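Local coordinates for protein alcohol dehydrogenase (Thermus sp., PDB 4CPD) that probably interconverts alcohols and their carbonyl compounds with NAD as coenzyme, and binds zinc as a member of the medium-chain dehydrogenase family, at residues A[59-64]-A[124-129]; A[183-188]-A[194-199]; A[274-279]-A[286-291]; A[303-306]-A[310-313]. All coordinates share one frame; numbering follows the deposited sequence.

Contact 1: residues A[59-64]-A[124-129]. With ZN (zinc ion), chain E.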
loop_
_atom_site.group_PDB
_atom_site.type_symbol
_atom_site.label_atom_id
_atom_site.label_comp_id
_atom_site.label_asym_id
_atom_site.label_seq_id
_atom_site.Cartn_x
_atom_site.Cartn_y
_atom_site.Cartn_z
ATOM N N HIS A 59 9.345 24.565 11.133
ATOM C CA HIS A 59 9.557 24.183 9.738
ATOM C C HIS A 59 8.415 24.629 8.814
ATOM O O HIS A 59 8.362 24.223 7.644
ATOM C CB HIS A 59 9.703 22.673 9.665
ATOM C CG HIS A 59 8.615 21.958 10.377
ATOM N ND1 HIS A 59 8.757 21.523 11.675
ATOM C CD2 HIS A 59 7.350 21.664 10.005
ATOM C CE1 HIS A 59 7.628 20.964 12.063
ATOM N NE2 HIS A 59 6.757 21.045 11.070
ATOM N N GLU A 60 7.499 25.440 9.345
ATOM C CA GLU A 60 6.448 26.031 8.549
ATOM C C GLU A 60 6.706 27.541 8.312
ATOM O O GLU A 60 6.806 28.289 9.278
ATOM C CB GLU A 60 5.153 25.878 9.269
ATOM C CG GLU A 60 4.589 24.474 9.337
ATOM C CD GLU A 60 3.355 24.467 10.225
ATOM O OE1 GLU A 60 3.489 24.651 11.446
ATOM O OE2 GLU A 60 2.234 24.313 9.731
ATOM N N PHE A 61 6.820 27.959 7.041
ATOM C CA PHE A 61 7.105 29.346 6.732
ATOM C C PHE A 61 6.584 29.835 5.394
ATOM O O PHE A 61 6.388 29.068 4.444
ATOM C CB PHE A 61 8.600 29.564 6.737
ATOM C CG PHE A 61 9.307 28.925 5.581
ATOM C CD1 PHE A 61 9.597 27.592 5.594
ATOM C CD2 PHE A 61 9.671 29.666 4.493
ATOM C CE1 PHE A 61 10.238 26.999 4.528
ATOM C CE2 PHE A 61 10.317 29.093 3.415
ATOM C CZ PHE A 61 10.594 27.755 3.426
ATOM N N VAL A 62 6.387 31.142 5.343
ATOM C CA VAL A 62 6.233 31.884 4.092
ATOM C C VAL A 62 6.953 33.214 4.271
ATOM O O VAL A 62 6.925 33.803 5.354
ATOM C CB VAL A 62 4.735 32.112 3.735
ATOM C CG1 VAL A 62 3.986 32.716 4.914
ATOM C CG2 VAL A 62 4.600 32.950 2.456
ATOM N N GLY A 63 7.600 33.687 3.224
ATOM C CA GLY A 63 8.355 34.931 3.338
ATOM C C GLY A 63 8.873 35.433 2.028
ATOM O O GLY A 63 8.415 35.020 0.983
ATOM N N GLN A 64 9.841 36.332 2.099
ATOM C CA GLN A 64 10.485 36.919 0.896
ATOM C C GLN A 64 11.979 36.644 0.838
ATOM O O GLN A 64 12.674 36.594 1.870
ATOM C CB GLN A 64 10.311 38.420 0.877
ATOM C CG GLN A 64 8.901 38.862 0.601
ATOM C CD GLN A 64 8.751 40.365 0.735
ATOM O OE1 GLN A 64 8.813 40.899 1.845
ATOM N NE2 GLN A 64 8.571 41.057 -0.394
ATOM N N GLU A 124 13.579 35.266 12.035
ATOM C CA GLU A 124 13.427 36.321 11.060
ATOM C C GLU A 124 14.043 35.954 9.724
ATOM O O GLU A 124 13.566 36.408 8.679
ATOM C CB GLU A 124 14.055 37.607 11.560
ATOM C CG GLU A 124 13.410 38.191 12.795
ATOM C CD GLU A 124 14.047 39.508 13.163
ATOM O OE1 GLU A 124 13.875 40.443 12.360
ATOM O OE2 GLU A 124 14.748 39.583 14.213
ATOM N N ILE A 125 15.093 35.139 9.756
ATOM C CA ILE A 125 15.765 34.678 8.531
ATOM C C ILE A 125 15.900 33.148 8.505
ATOM O O ILE A 125 16.227 32.521 9.525
ATOM C CB ILE A 125 17.194 35.270 8.380
ATOM C CG1 ILE A 125 17.214 36.790 8.589
ATOM C CG2 ILE A 125 17.783 34.926 7.006
ATOM C CD1 ILE A 125 16.529 37.577 7.493
ATOM N N LEU A 126 15.687 32.564 7.329
ATOM C CA LEU A 126 15.876 31.139 7.135
ATOM C C LEU A 126 16.845 30.857 5.989
ATOM O O LEU A 126 16.719 31.452 4.930
ATOM C CB LEU A 126 14.528 30.493 6.856
ATOM C CG LEU A 126 14.478 28.967 6.763
ATOM C CD1 LEU A 126 14.735 28.368 8.131
ATOM C CD2 LEU A 126 13.120 28.532 6.203
ATOM N N ARG A 127 17.803 29.955 6.209
ATOM C CA ARG A 127 18.670 29.499 5.144
ATOM C C ARG A 127 17.998 28.287 4.542
ATOM O O ARG A 127 17.691 27.344 5.250
ATOM C CB ARG A 127 20.070 29.127 5.663
ATOM C CG ARG A 127 21.096 28.821 4.558
ATOM C CD ARG A 127 22.488 28.431 5.076
ATOM N NE ARG A 127 22.466 27.147 5.771
ATOM C CZ ARG A 127 22.673 25.942 5.212
ATOM N NH1 ARG A 127 22.960 25.771 3.907
ATOM N NH2 ARG A 127 22.589 24.873 5.996
ATOM N N VAL A 128 17.777 28.315 3.235
ATOM C CA VAL A 128 17.191 27.211 2.518
ATOM C C VAL A 128 18.223 26.663 1.519
ATOM O O VAL A 128 18.502 27.296 0.474
ATOM C CB VAL A 128 15.930 27.667 1.764
ATOM C CG1 VAL A 128 15.348 26.530 0.919
ATOM C CG2 VAL A 128 14.885 28.187 2.737
ATOM N N PRO A 129 18.791 25.479 1.808
ATOM C CA PRO A 129 19.687 24.829 0.840
ATOM C C PRO A 129 19.004 24.293 -0.389
ATOM O O PRO A 129 17.852 23.952 -0.329
ATOM C CB PRO A 129 20.240 23.638 1.615
ATOM C CG PRO A 129 19.232 23.374 2.672
ATOM C CD PRO A 129 18.647 24.691 3.041
HETATM ZN ZN ZN E . 4.845 20.068 10.364
HETATM O O HOH W 1 5.573 17.765 9.817
#
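F61 and L126 meet through a CH-pi contact. The methyl CD2 of L126 sits over the middle of one face of the F61 ring, 3.6 Å from its centroid and only 8° off the ring normal. It is therefore almost equally close to all six ring carbons, the shortest approach being L126 CD2 to F61 CE1 at 3.7 Å. The two side chains cross at about a right angle: the phenyl presents its face, and the leucine comes down on it with one branch. L126 holds CG anti to the backbone N (chi1 -174°), and this rotation brings its CD2 branch over the ring.

A looser apolar contact adds V128, whose CG2 lies obliquely to the ring, 4.4 Å from F61 CZ. No hydrogen bond crosses. Strands 60-68 and 125-128 each pair antiparallel with strand 28-37 in the curled mixed sheet of the GroES-like domain, and F61 and L126 point toward each other across the curl, their CA atoms lying 9.0 Å apart. Alanine in place of F61 would probably leave L126 CD2 without the aromatic face beneath it and open a gap beside V128.

Metal binding occupies the start of 59-64. H59, whose CB points away from 124-129, binds zinc through NE2 at 2.3 Å; C38 and D152 complete the protein ligands, and a water lies 2.5 Å from the zinc. E60, which touches both C38 and D152, is salt-bridged through OE2 to K340 NZ.

Contact 2: residues A[183-188]-A[194-199]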
loop_
_atom_site.group_PDB
_atom_site.type_symbol
_atom_site.label_atom_id
_atom_site.label_comp_id
_atom_site.label_asym_id
_atom_site.label_seq_id
_atom_site.Cartn_x
_atom_site.Cartn_y
_atom_site.Cartn_z
ATOM N N MET A 183 -7.416 19.619 6.938
ATOM C CA MET A 183 -6.984 19.794 5.543
ATOM C C MET A 183 -7.539 18.633 4.687
ATOM O O MET A 183 -8.060 18.829 3.567
ATOM C CB MET A 183 -5.471 19.814 5.412
ATOM C CG MET A 183 -4.748 20.892 6.197
ATOM S SD MET A 183 -4.976 22.581 5.607
ATOM C CE MET A 183 -6.182 23.130 6.814
ATOM N N ALA A 184 -7.430 17.426 5.222
ATOM C CA ALA A 184 -7.864 16.253 4.500
ATOM C C ALA A 184 -9.338 16.341 4.179
ATOM O O ALA A 184 -9.756 16.074 3.045
ATOM C CB ALA A 184 -7.585 14.992 5.312
ATOM N N ILE A 185 -10.133 16.708 5.179
ATOM C CA ILE A 185 -11.568 16.860 4.965
ATOM C C ILE A 185 -11.878 17.818 3.815
ATOM O O ILE A 185 -12.581 17.469 2.877
ATOM C CB ILE A 185 -12.273 17.329 6.227
ATOM C CG1 ILE A 185 -12.270 16.213 7.246
ATOM C CG2 ILE A 185 -13.709 17.678 5.928
ATOM C CD1 ILE A 185 -12.564 16.688 8.655
ATOM N N GLU A 186 -11.337 19.020 3.879
ATOM C CA GLU A 186 -11.578 20.008 2.830
ATOM C C GLU A 186 -11.168 19.453 1.480
ATOM O O GLU A 186 -11.917 19.563 0.541
ATOM C CB GLU A 186 -10.812 21.297 3.120
ATOM C CG GLU A 186 -11.316 22.523 2.374
ATOM C CD GLU A 186 -10.562 23.810 2.734
ATOM O OE1 GLU A 186 -9.816 23.854 3.732
ATOM O OE2 GLU A 186 -10.737 24.805 2.021
ATOM N N VAL A 187 -9.971 18.873 1.389
ATOM C CA VAL A 187 -9.445 18.367 0.117
ATOM C C VAL A 187 -10.370 17.284 -0.397
ATOM O O VAL A 187 -10.753 17.284 -1.575
ATOM C CB VAL A 187 -8.044 17.751 0.263
ATOM C CG1 VAL A 187 -7.636 17.027 -1.019
ATOM C CG2 VAL A 187 -7.016 18.809 0.623
ATOM N N ALA A 188 -10.730 16.357 0.485
ATOM C CA ALA A 188 -11.565 15.242 0.063
ATOM C C ALA A 188 -12.826 15.769 -0.625
ATOM O O ALA A 188 -13.221 15.303 -1.700
ATOM C CB ALA A 188 -11.917 14.362 1.238
ATOM N N SER A 194 -18.006 11.418 -2.081
ATOM C CA SER A 194 -19.440 11.315 -1.939
ATOM C C SER A 194 -19.869 11.434 -0.483
ATOM O O SER A 194 -21.013 11.766 -0.176
ATOM C CB SER A 194 -19.940 9.975 -2.503
ATOM O OG SER A 194 -19.457 8.893 -1.749
ATOM N N LYS A 195 -18.959 11.151 0.417
ATOM C CA LYS A 195 -19.258 11.245 1.817
ATOM C C LYS A 195 -17.938 11.144 2.619
ATOM O O LYS A 195 -17.060 10.342 2.303
ATOM C CB LYS A 195 -20.198 10.125 2.217
ATOM C CG LYS A 195 -20.514 10.130 3.710
ATOM C CD LYS A 195 -21.437 8.999 4.122
ATOM C CE LYS A 195 -22.874 9.268 3.706
ATOM N NZ LYS A 195 -23.802 8.347 4.421
ATOM N N ILE A 196 -17.822 11.957 3.660
ATOM C CA ILE A 196 -16.619 12.079 4.442
ATOM C C ILE A 196 -16.989 11.961 5.885
ATOM O O ILE A 196 -17.924 12.608 6.317
ATOM C CB ILE A 196 -15.949 13.462 4.258
ATOM C CG1 ILE A 196 -15.688 13.755 2.777
ATOM C CG2 ILE A 196 -14.654 13.542 5.073
ATOM C CD1 ILE A 196 -15.234 15.176 2.522
ATOM N N LEU A 197 -16.234 11.172 6.638
ATOM C CA LEU A 197 -16.496 10.948 8.063
ATOM C C LEU A 197 -15.297 11.355 8.895
ATOM O O LEU A 197 -14.168 10.971 8.595
ATOM C CB LEU A 197 -16.779 9.473 8.301
ATOM C CG LEU A 197 -17.887 8.966 7.391
ATOM C CD1 LEU A 197 -17.533 7.635 6.766
ATOM C CD2 LEU A 197 -19.183 8.877 8.159
ATOM N N ALA A 198 -15.536 12.110 9.955
ATOM C CA ALA A 198 -14.454 12.604 10.780
ATOM C C ALA A 198 -14.591 11.998 12.139
ATOM O O ALA A 198 -15.631 12.097 12.751
ATOM C CB ALA A 198 -14.465 14.125 10.858
ATOM N N ILE A 199 -13.531 11.349 12.589
ATOM C CA ILE A 199 -13.493 10.715 13.875
ATOM C C ILE A 199 -12.474 11.469 14.704
ATOM O O ILE A 199 -11.323 11.624 14.286
ATOM C CB ILE A 199 -13.072 9.242 13.758
ATOM C CG1 ILE A 199 -14.155 8.426 13.050
ATOM C CG2 ILE A 199 -12.813 8.633 15.131
ATOM C CD1 ILE A 199 -14.013 8.362 11.552
#
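The first beta-alpha-beta unit of the Rossmann-type coenzyme domain, strand 171-175, helix 179-190 and strand 195-200, packs its helix on its second strand through I185, A188, I196 and A198. The segments 183-188 and 195-199 run antiparallel, at 173°, with axes 9.3 Å apart. I196 projects from the strand toward the helix and takes the largest share of the contact. With CG1 beside its backbone N (chi1 -55°) and CD1 extended beyond it, the long branch puts I196 CD1 3.6 Å from A188 CB. The same methyl, I196 CD1, lies 3.5 Å from the carbonyl oxygen I185 O. The short branch goes to the other isoleucine, I196 CG2 standing 4.2 Å from I185 CG1 as the two side chains cross obliquely. Two residues farther along the strand, A198 turns the same way and offers CB to I185 CD1 at 3.9 Å. A valine at I196 would lack CD1, which is likely to leave A188 CB without its closest partner and a gap against the helix backbone. L197 faces the opposite side of the sheet, against V228 of helix 224-231. With no hydrogen bond between the segments, the contact is apolar, probably resting on dispersion and burial; small alanines face the isoleucine ends, and I196 comes close to the helix backbone.

Contact 3: residues A[274-279]-A[286-291]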
loop_
_atom_site.group_PDB
_atom_site.type_symbol
_atom_site.label_atom_id
_atom_site.label_comp_id
_atom_site.label_asym_id
_atom_site.label_seq_id
_atom_site.Cartn_x
_atom_site.Cartn_y
_atom_site.Cartn_z
ATOM N N PHE A 274 2.865 -2.392 15.287
ATOM C CA PHE A 274 1.445 -2.605 15.598
ATOM C C PHE A 274 0.937 -3.892 14.904
ATOM O O PHE A 274 1.483 -4.291 13.872
ATOM C CB PHE A 274 0.613 -1.376 15.173
ATOM C CG PHE A 274 0.400 -1.267 13.682
ATOM C CD1 PHE A 274 1.308 -0.592 12.886
ATOM C CD2 PHE A 274 -0.705 -1.859 13.076
ATOM C CE1 PHE A 274 1.124 -0.515 11.510
ATOM C CE2 PHE A 274 -0.893 -1.779 11.709
ATOM C CZ PHE A 274 0.023 -1.102 10.926
ATOM N N PRO A 275 -0.117 -4.534 15.454
ATOM C CA PRO A 275 -0.603 -5.795 14.864
ATOM C C PRO A 275 -1.430 -5.610 13.583
ATOM O O PRO A 275 -2.539 -5.062 13.617
ATOM C CB PRO A 275 -1.474 -6.386 15.980
ATOM C CG PRO A 275 -1.988 -5.196 16.735
ATOM C CD PRO A 275 -0.952 -4.099 16.595
ATOM N N PHE A 276 -0.888 -6.069 12.461
ATOM C CA PHE A 276 -1.566 -5.959 11.165
ATOM C C PHE A 276 -2.292 -7.257 10.940
ATOM O O PHE A 276 -1.666 -8.299 11.070
ATOM C CB PHE A 276 -0.562 -5.753 10.041
ATOM C CG PHE A 276 -1.172 -5.249 8.780
ATOM C CD1 PHE A 276 -1.896 -6.091 7.970
ATOM C CD2 PHE A 276 -1.016 -3.933 8.400
ATOM C CE1 PHE A 276 -2.485 -5.633 6.806
ATOM C CE2 PHE A 276 -1.601 -3.457 7.234
ATOM C CZ PHE A 276 -2.332 -4.308 6.432
ATOM N N PRO A 277 -3.602 -7.206 10.609
ATOM C CA PRO A 277 -4.368 -8.423 10.407
ATOM C C PRO A 277 -3.826 -9.244 9.260
ATOM O O PRO A 277 -3.558 -8.706 8.176
ATOM C CB PRO A 277 -5.771 -7.922 10.057
ATOM C CG PRO A 277 -5.617 -6.489 9.706
ATOM C CD PRO A 277 -4.454 -6.010 10.506
ATOM N N LEU A 278 -3.684 -10.544 9.505
ATOM C CA LEU A 278 -3.101 -11.457 8.543
ATOM C C LEU A 278 -4.206 -12.286 7.888
ATOM O O LEU A 278 -4.561 -12.055 6.747
ATOM C CB LEU A 278 -2.033 -12.317 9.212
ATOM C CG LEU A 278 -0.916 -12.800 8.289
ATOM C CD1 LEU A 278 0.242 -13.350 9.108
ATOM C CD2 LEU A 278 -1.409 -13.847 7.293
ATOM N N ALA A 279 -4.767 -13.249 8.598
ATOM C CA ALA A 279 -5.717 -14.159 7.976
ATOM C C ALA A 279 -6.879 -13.346 7.474
ATOM O O ALA A 279 -7.312 -13.501 6.339
ATOM C CB ALA A 279 -6.177 -15.200 8.971
ATOM N N LEU A 286 -6.316 -5.771 1.624
ATOM C CA LEU A 286 -6.007 -4.440 2.121
ATOM C C LEU A 286 -4.809 -3.869 1.398
ATOM O O LEU A 286 -3.858 -4.597 1.130
ATOM C CB LEU A 286 -5.726 -4.483 3.622
ATOM C CG LEU A 286 -6.919 -4.870 4.517
ATOM C CD1 LEU A 286 -6.445 -5.292 5.898
ATOM C CD2 LEU A 286 -7.936 -3.738 4.617
ATOM N N THR A 287 -4.878 -2.575 1.065
ATOM C CA THR A 287 -3.722 -1.798 0.622
ATOM C C THR A 287 -3.385 -0.736 1.658
ATOM O O THR A 287 -4.215 0.105 1.969
ATOM C CB THR A 287 -3.998 -1.097 -0.693
ATOM O OG1 THR A 287 -4.283 -2.084 -1.683
ATOM C CG2 THR A 287 -2.800 -0.325 -1.130
ATOM N N PHE A 288 -2.170 -0.784 2.191
ATOM C CA PHE A 288 -1.780 0.051 3.324
ATOM C C PHE A 288 -0.519 0.826 2.977
ATOM O O PHE A 288 0.412 0.276 2.406
ATOM C CB PHE A 288 -1.537 -0.811 4.562
ATOM C CG PHE A 288 -1.076 -0.039 5.768
ATOM C CD1 PHE A 288 -1.974 0.673 6.533
ATOM C CD2 PHE A 288 0.250 -0.058 6.168
ATOM C CE1 PHE A 288 -1.555 1.380 7.666
ATOM C CE2 PHE A 288 0.681 0.649 7.295
ATOM C CZ PHE A 288 -0.221 1.365 8.051
ATOM N N ARG A 289 -0.493 2.108 3.318
ATOM C CA ARG A 289 0.702 2.894 3.138
ATOM C C ARG A 289 0.941 3.776 4.368
ATOM O O ARG A 289 0.022 4.345 4.929
ATOM C CB ARG A 289 0.652 3.704 1.844
ATOM C CG ARG A 289 1.992 4.385 1.575
ATOM C CD ARG A 289 2.063 5.060 0.219
ATOM N NE ARG A 289 3.366 5.679 -0.010
ATOM C CZ ARG A 289 3.724 6.309 -1.128
ATOM N NH1 ARG A 289 2.894 6.418 -2.156
ATOM N NH2 ARG A 289 4.926 6.838 -1.223
ATOM N N ILE A 290 2.197 3.868 4.774
ATOM C CA ILE A 290 2.596 4.690 5.917
ATOM C C ILE A 290 3.891 5.401 5.582
ATOM O O ILE A 290 4.791 4.810 5.010
ATOM C CB ILE A 290 2.751 3.855 7.208
ATOM C CG1 ILE A 290 3.213 4.737 8.370
ATOM C CG2 ILE A 290 3.716 2.686 7.025
ATOM C CD1 ILE A 290 2.829 4.171 9.725
ATOM N N GLY A 291 3.975 6.677 5.922
ATOM C CA GLY A 291 5.150 7.452 5.579
ATOM C C GLY A 291 5.093 8.927 5.920
ATOM O O GLY A 291 4.048 9.464 6.265
#
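F276 and F288 meet through carbon alone, and the polar bonds of 286-291 go to other partners: G291 O is hydrogen-bonded to N7N of the bound NAD, and R289 NE forms a salt bridge with D285 of the second subunit. Between the segments lies an aromatic cluster. F276 directs its edge at the face of F288, an edge-to-face pair with centroids 5.6 Å apart and planes at 76°. F276 CE2 leads this edge, 3.8 Å from F288 CG. The two side chains run antiparallel alongside each other, and F288, with CG anti to its backbone N (chi1 178°), places its ring so that the face meets F276 CE2. The backbone of F288 also brings its CB close to that same ring atom. F274 and F288 approach each other from opposite directions, F274 CZ lying 3.8 Å from F288 CZ, with the two planes oblique at 58°. L286 completes the apolar layer with a single methyl, CD1, set 4.1 Å from F276 CE1 and equally far from P277 CG. The strands themselves, with axes 10.4 Å apart, do not pair with each other. Strand 286-290 is the edge of the parallel Rossmann sheet beside strand 262-265, and an antiparallel ladder with the second subunit carries the sheet across the dimer interface, where F276 and F288 make edge-to-face pairs with F288 and F276 of the second subunit. Helix 247-256 packs against F274 and F276.

Contact 4: residues A[303-306]-A[310-313]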
loop_
_atom_site.group_PDB
_atom_site.type_symbol
_atom_site.label_atom_id
_atom_site.label_comp_id
_atom_site.label_asym_id
_atom_site.label_seq_id
_atom_site.Cartn_x
_atom_site.Cartn_y
_atom_site.Cartn_z
ATOM N N LEU A 303 -0.563 24.634 -4.564
ATOM C CA LEU A 303 -0.520 26.067 -4.845
ATOM C C LEU A 303 -1.563 26.517 -5.910
ATOM O O LEU A 303 -2.263 27.515 -5.732
ATOM C CB LEU A 303 0.886 26.490 -5.296
ATOM C CG LEU A 303 1.955 26.461 -4.205
ATOM C CD1 LEU A 303 3.356 26.784 -4.723
ATOM C CD2 LEU A 303 1.606 27.421 -3.091
ATOM N N ALA A 304 -1.663 25.806 -7.018
ATOM C CA ALA A 304 -2.639 26.176 -8.022
ATOM C C ALA A 304 -4.070 26.161 -7.409
ATOM O O ALA A 304 -4.900 26.998 -7.729
ATOM C CB ALA A 304 -2.526 25.253 -9.247
ATOM N N LEU A 305 -4.340 25.221 -6.518
ATOM C CA LEU A 305 -5.650 25.134 -5.909
ATOM C C LEU A 305 -5.870 26.299 -4.923
ATOM O O LEU A 305 -6.984 26.856 -4.816
ATOM C CB LEU A 305 -5.845 23.785 -5.197
ATOM C CG LEU A 305 -6.077 22.538 -6.042
ATOM C CD1 LEU A 305 -5.988 21.322 -5.156
ATOM C CD2 LEU A 305 -7.437 22.530 -6.684
ATOM N N LEU A 306 -4.815 26.646 -4.194
ATOM C CA LEU A 306 -4.899 27.718 -3.220
ATOM C C LEU A 306 -5.116 29.043 -3.954
ATOM O O LEU A 306 -6.017 29.813 -3.641
ATOM C CB LEU A 306 -3.622 27.771 -2.410
ATOM C CG LEU A 306 -3.423 26.622 -1.429
ATOM C CD1 LEU A 306 -2.034 26.712 -0.815
ATOM C CD2 LEU A 306 -4.454 26.673 -0.320
ATOM N N ARG A 310 -10.046 27.393 -4.459
ATOM C CA ARG A 310 -10.698 26.095 -4.199
ATOM C C ARG A 310 -10.455 25.572 -2.803
ATOM O O ARG A 310 -11.284 24.857 -2.252
ATOM C CB ARG A 310 -10.272 25.029 -5.214
ATOM C CG ARG A 310 -10.384 25.480 -6.676
ATOM C CD ARG A 310 -11.814 25.644 -7.168
ATOM N NE ARG A 310 -12.314 24.348 -7.590
ATOM C CZ ARG A 310 -13.202 23.614 -6.927
ATOM N NH1 ARG A 310 -13.767 24.041 -5.799
ATOM N NH2 ARG A 310 -13.541 22.435 -7.414
ATOM N N LEU A 311 -9.329 25.943 -2.218
ATOM C CA LEU A 311 -9.019 25.606 -0.832
ATOM C C LEU A 311 -8.658 26.837 -0.017
ATOM O O LEU A 311 -7.932 27.752 -0.463
ATOM C CB LEU A 311 -7.861 24.609 -0.804
ATOM C CG LEU A 311 -8.152 23.233 -1.398
ATOM C CD1 LEU A 311 -6.878 22.430 -1.567
ATOM C CD2 LEU A 311 -9.128 22.501 -0.506
ATOM N N GLN A 312 -9.126 26.827 1.219
ATOM C CA GLN A 312 -8.976 27.970 2.111
ATOM C C GLN A 312 -8.513 27.515 3.475
ATOM O O GLN A 312 -9.216 27.665 4.460
ATOM C CB GLN A 312 -10.310 28.697 2.208
ATOM C CG GLN A 312 -10.971 28.825 0.853
ATOM C CD GLN A 312 -12.118 29.792 0.872
ATOM O OE1 GLN A 312 -12.931 29.790 1.803
ATOM N NE2 GLN A 312 -12.202 30.631 -0.165
ATOM N N PRO A 313 -7.309 26.962 3.532
ATOM C CA PRO A 313 -6.837 26.396 4.786
ATOM C C PRO A 313 -6.686 27.394 5.914
ATOM O O PRO A 313 -6.846 27.013 7.059
ATOM C CB PRO A 313 -5.448 25.862 4.421
ATOM C CG PRO A 313 -5.008 26.678 3.232
ATOM C CD PRO A 313 -6.279 26.930 2.467
#
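L305 and L311 pack together as the chain turns back at the end of helix 295-307. Both leucines, like L306, hold CG anti to the carbonyl carbon with an extended second torsion, so that each sends one methyl straight out from its backbone. L305 CD1 meets L311 CD1 at 3.9 Å, the two side chains crossing at a slant. The other branch of L305 turns to the aliphatic base of R310, L305 CD2 lying 4.1 Å from R310 CB. R310 bends at both chi2 (-70°) and chi3 (-84°), which takes its guanidinium away from the helix while CB and CG remain against it. L306 behaves differently: its CB points away from 310-313, yet L306 CD2 swings back to lie 4.0 Å from L311 CB and against CD and CG of the P313 ring. Helix 179-190 lies against the returning chain, with V190 touching L311 and M183 touching P313. The sole hydrogen bond between the segments is weak: R310 N donates to L305 O over 3.1 Å at a bent 122°. L305 O has a second partner in S308 OG, and the turn-back probably owes more to leucine and proline packing than to the weak backbone bond.

In the fold
Contacts 2 and 3 reach the same parallel Rossmann sheet, the first packing a helix on an inner strand with aliphatic groups, the second closing an edge strand with aromatic rings at the subunit interface. Contact 1 lies about 30 Å from contact 2, centre to centre, in the curled sheet next to the zinc ligands, and joins a leucine to a ring. Contact 4 folds the chain back on the helix that follows the strand of contact 3, and it alone reaches an exposed residue and carries a hydrogen bond across. It also touches contact 2, where E186 OE2 accepts from Q312 N at 2.7 Å; the other touching residues are largely buried, apolar core.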